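Local coordinates for neuroglobin (Symsagittifera roscoffensis, PDB 4B4Y), which binds haem and molecular oxygen as a member of the globin family and probably serves oxygen transport in the acoel nervous system, at residues 35-40 with 58-63. Numbering follows the deposited sequence.
Sequences VLQQFM and TAKEMR. With HEM (protoporphyrin IX containing Fe), chain B.
Gln37 holds CG anti to its backbone N (chi1 -180°) and runs extended beyond it, while Arg63, likewise with CG anti to N and extended as far as NE, crosses it at about a right angle. Where they meet, Arg63 NH1 donates to Gln37 OE1 over 3.0 Å, with a fairly straight N-H...O angle of 162°. The oxygen lies in the guanidinium plane, at its edge, whereas NH1 stands tilted 33° from the carbonyl plane. NH1 also makes a salt bridge to Asp34, and Gln37 NE2 is hydrogen-bonded to Glu41 OE2, so both ends of the amide are engaged. That NE2 also rests against Lys60 CB at 3.8 Å, the Gln37 and Lys60 side chains lying alongside each other and pointing the same way. Within the globin fold this joins helix 28-42, whose Phe39 touches haem methyl CMC with ring atom CZ at 3.8 Å, to the short helix 59-62 that follows the loop past Trp52. An alanine in place of Gln37 would probably leave Arg63 NH1 with its salt bridge to Asp34 but without the amide acceptor, leave Glu41 without the NE2 donor, and open a gap beside Lys60 CB. Nearer the backbone, Ala59 CB packs on Met40 CB at 3.9 Å and also sits 3.6 Å from the carbonyl oxygen Gln37 O; Met40 goes on to pack against Phe68 of helix 66-83. The start of helix 59-62 is closed by a capping box, in which Glu61 N donates to Thr58 OG1 at 2.9 Å and Thr58 N returns a bond to Glu61 OE1 at 3.1 Å, from above the carboxylate plane.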
loop_
_atom_site.group_PDB
_atom_site.type_symbol
_atom_site.label_atom_id
_atom_site.label_comp_id
_atom_site.label_asym_id
_atom_site.label_seq_id
_atom_site.Cartn_x
_atom_site.Cartn_y
_atom_site.Cartn_z
ATOM N N VAL A 35 -16.864 2.295 -9.186
ATOM C CA VAL A 35 -17.104 1.483 -8.037
ATOM C C VAL A 35 -16.322 1.969 -6.807
ATOM O O VAL A 35 -16.883 2.067 -5.698
ATOM C CB VAL A 35 -16.724 -0.002 -8.283
ATOM C CG1 VAL A 35 -16.747 -0.816 -6.958
ATOM C CG2 VAL A 35 -17.650 -0.620 -9.354
ATOM N N LEU A 36 -15.014 2.190 -6.983
ATOM C CA LEU A 36 -14.166 2.549 -5.850
ATOM C C LEU A 36 -14.573 3.986 -5.336
ATOM O O LEU A 36 -14.527 4.257 -4.128
ATOM C CB LEU A 36 -12.668 2.547 -6.346
ATOM C CG LEU A 36 -11.562 2.841 -5.293
ATOM C CD1 LEU A 36 -11.671 1.862 -4.177
ATOM C CD2 LEU A 36 -10.077 2.791 -5.963
ATOM N N GLN A 37 -14.913 4.884 -6.264
ATOM C CA GLN A 37 -15.311 6.218 -5.904
ATOM C C GLN A 37 -16.646 6.177 -5.079
ATOM O O GLN A 37 -16.755 6.811 -4.014
ATOM C CB GLN A 37 -15.526 7.085 -7.161
ATOM C CG GLN A 37 -15.947 8.503 -6.732
ATOM C CD GLN A 37 -16.388 9.395 -7.919
ATOM O OE1 GLN A 37 -15.837 9.288 -9.054
ATOM N NE2 GLN A 37 -17.379 10.308 -7.654
ATOM N N GLN A 38 -17.613 5.384 -5.515
ATOM C CA GLN A 38 -18.887 5.321 -4.767
ATOM C C GLN A 38 -18.582 4.665 -3.417
ATOM O O GLN A 38 -19.150 5.071 -2.387
ATOM C CB GLN A 38 -19.888 4.451 -5.532
ATOM C CG GLN A 38 -21.329 4.410 -4.856
ATOM C CD GLN A 38 -22.236 3.248 -5.396
ATOM O OE1 GLN A 38 -21.851 2.525 -6.367
ATOM N NE2 GLN A 38 -23.433 3.054 -4.754
ATOM N N PHE A 39 -17.754 3.596 -3.417
ATOM C CA PHE A 39 -17.427 2.887 -2.158
ATOM C C PHE A 39 -16.841 3.869 -1.112
ATOM O O PHE A 39 -17.199 3.814 0.084
ATOM C CB PHE A 39 -16.397 1.818 -2.446
ATOM C CG PHE A 39 -15.985 0.979 -1.256
ATOM C CD1 PHE A 39 -16.893 0.346 -0.474
ATOM C CD2 PHE A 39 -14.634 0.794 -0.976
ATOM C CE1 PHE A 39 -16.472 -0.478 0.621
ATOM C CE2 PHE A 39 -14.202 -0.017 0.052
ATOM C CZ PHE A 39 -15.087 -0.642 0.869
ATOM N N MET A 40 -15.942 4.737 -1.567
ATOM C CA MET A 40 -15.290 5.709 -0.699
ATOM C C MET A 40 -16.263 6.858 -0.286
ATOM O O MET A 40 -16.162 7.327 0.812
ATOM C CB MET A 40 -13.999 6.270 -1.385
ATOM C CG MET A 40 -12.882 5.140 -1.562
ATOM S SD MET A 40 -11.412 5.865 -2.380
ATOM C CE MET A 40 -10.665 6.750 -0.937
ATOM N N THR A 58 -12.136 14.939 -1.370
ATOM C CA THR A 58 -13.282 14.078 -1.656
ATOM C C THR A 58 -12.872 12.877 -2.531
ATOM O O THR A 58 -11.899 12.953 -3.257
ATOM C CB THR A 58 -14.340 14.855 -2.448
ATOM O OG1 THR A 58 -13.768 15.169 -3.703
ATOM C CG2 THR A 58 -14.769 16.190 -1.707
ATOM N N ALA A 59 -13.683 11.809 -2.526
ATOM C CA ALA A 59 -13.447 10.613 -3.360
ATOM C C ALA A 59 -13.278 11.036 -4.795
ATOM O O ALA A 59 -12.384 10.594 -5.481
ATOM C CB ALA A 59 -14.615 9.618 -3.227
ATOM N N LYS A 60 -14.127 11.947 -5.247
ATOM C CA LYS A 60 -14.034 12.413 -6.615
ATOM C C LYS A 60 -12.735 13.193 -6.864
ATOM O O LYS A 60 -12.163 13.128 -7.957
ATOM C CB LYS A 60 -15.232 13.315 -6.957
ATOM C CG LYS A 60 -15.171 13.786 -8.473
ATOM C CD LYS A 60 -16.265 14.834 -8.801
ATOM C CE LYS A 60 -16.430 15.049 -10.341
ATOM N NZ LYS A 60 -17.560 16.025 -10.627
ATOM N N GLU A 61 -12.286 13.998 -5.902
ATOM C CA GLU A 61 -10.971 14.588 -6.094
ATOM C C GLU A 61 -9.880 13.489 -6.124
ATOM O O GLU A 61 -8.957 13.625 -6.901
ATOM C CB GLU A 61 -10.656 15.651 -5.034
ATOM C CG GLU A 61 -11.416 16.942 -5.306
ATOM C CD GLU A 61 -11.473 17.853 -4.084
ATOM O OE1 GLU A 61 -11.169 17.418 -2.934
ATOM O OE2 GLU A 61 -11.824 19.016 -4.305
ATOM N N MET A 62 -10.032 12.415 -5.323
ATOM C CA MET A 62 -9.040 11.336 -5.282
ATOM C C MET A 62 -8.977 10.628 -6.609
ATOM O O MET A 62 -7.912 10.174 -7.048
ATOM C CB MET A 62 -9.350 10.276 -4.181
ATOM C CG MET A 62 -9.019 10.653 -2.824
ATOM S SD MET A 62 -7.287 11.132 -2.557
ATOM C CE MET A 62 -6.313 9.848 -3.280
ATOM N N ARG A 63 -10.111 10.530 -7.281
ATOM C CA ARG A 63 -10.125 9.834 -8.585
ATOM C C ARG A 63 -9.035 10.270 -9.574
ATOM O O ARG A 63 -8.619 9.447 -10.416
ATOM C CB ARG A 63 -11.525 9.905 -9.267
ATOM C CG ARG A 63 -11.749 8.850 -10.415
ATOM C CD ARG A 63 -13.145 8.862 -10.829
ATOM N NE ARG A 63 -13.368 8.149 -12.059
ATOM C CZ ARG A 63 -14.495 7.528 -12.351
ATOM N NH1 ARG A 63 -15.541 7.538 -11.479
ATOM N NH2 ARG A 63 -14.561 6.843 -13.484
HETATM C CHA HEM B . -5.440 -4.258 -1.273
HETATM C CHB HEM B . -8.566 -6.520 -4.142
HETATM C CHC HEM B . -12.016 -5.866 -0.732
HETATM C CHD HEM B . -9.172 -2.713 1.509
HETATM C C1A HEM B . -5.973 -4.940 -2.340
HETATM C C2A HEM B . -5.252 -5.496 -3.437
HETATM C C3A HEM B . -6.103 -6.103 -4.227
HETATM C C4A HEM B . -7.380 -6.016 -3.629
HETATM C CMA HEM B . -5.813 -6.883 -5.556
HETATM C CAA HEM B . -3.701 -5.362 -3.613
HETATM C CBA HEM B . -3.438 -4.199 -4.544
HETATM C CGA HEM B . -1.976 -3.805 -4.570
HETATM O O1A HEM B . -1.067 -4.625 -4.616
HETATM O O2A HEM B . -1.692 -2.589 -4.530
HETATM C C1B HEM B . -9.799 -6.592 -3.458
HETATM C C2B HEM B . -10.983 -7.332 -3.868
HETATM C C3B HEM B . -11.909 -7.188 -2.935
HETATM C C4B HEM B . -11.374 -6.304 -1.915
HETATM C CMB HEM B . -11.041 -8.171 -5.173
HETATM C CAB HEM B . -13.345 -7.751 -2.953
HETATM C CBB HEM B . -13.544 -9.065 -2.804
HETATM C C1C HEM B . -11.567 -4.879 0.119
HETATM C C2C HEM B . -12.372 -4.091 1.072
HETATM C C3C HEM B . -11.603 -3.170 1.617
HETATM C C4C HEM B . -10.291 -3.371 1.075
HETATM C CMC HEM B . -13.895 -4.249 1.320
HETATM C CAC HEM B . -12.025 -2.121 2.716
HETATM C CBC HEM B . -11.427 -0.925 2.692
HETATM C C1D HEM B . -7.866 -2.967 1.130
HETATM C C2D HEM B . -6.638 -2.509 1.800
HETATM C C3D HEM B . -5.577 -3.013 0.902
HETATM C C4D HEM B . -6.169 -3.674 -0.238
HETATM C CMD HEM B . -6.429 -1.645 3.048
HETATM C CAD HEM B . -4.076 -2.744 0.992
HETATM C CBD HEM B . -4.944 -1.756 0.130
HETATM C CGD HEM B . -3.954 -0.861 -0.326
HETATM O O1D HEM B . -4.403 0.188 -0.832
HETATM O O2D HEM B . -2.786 -1.307 -0.061
HETATM N NA HEM B . -7.256 -5.293 -2.489
HETATM N NB HEM B . -10.085 -6.012 -2.283
HETATM N NC HEM B . -10.319 -4.394 0.140
HETATM N ND HEM B . -7.504 -3.702 0.006
HETATM FE FE HEM B . -8.734 -4.857 -1.133
#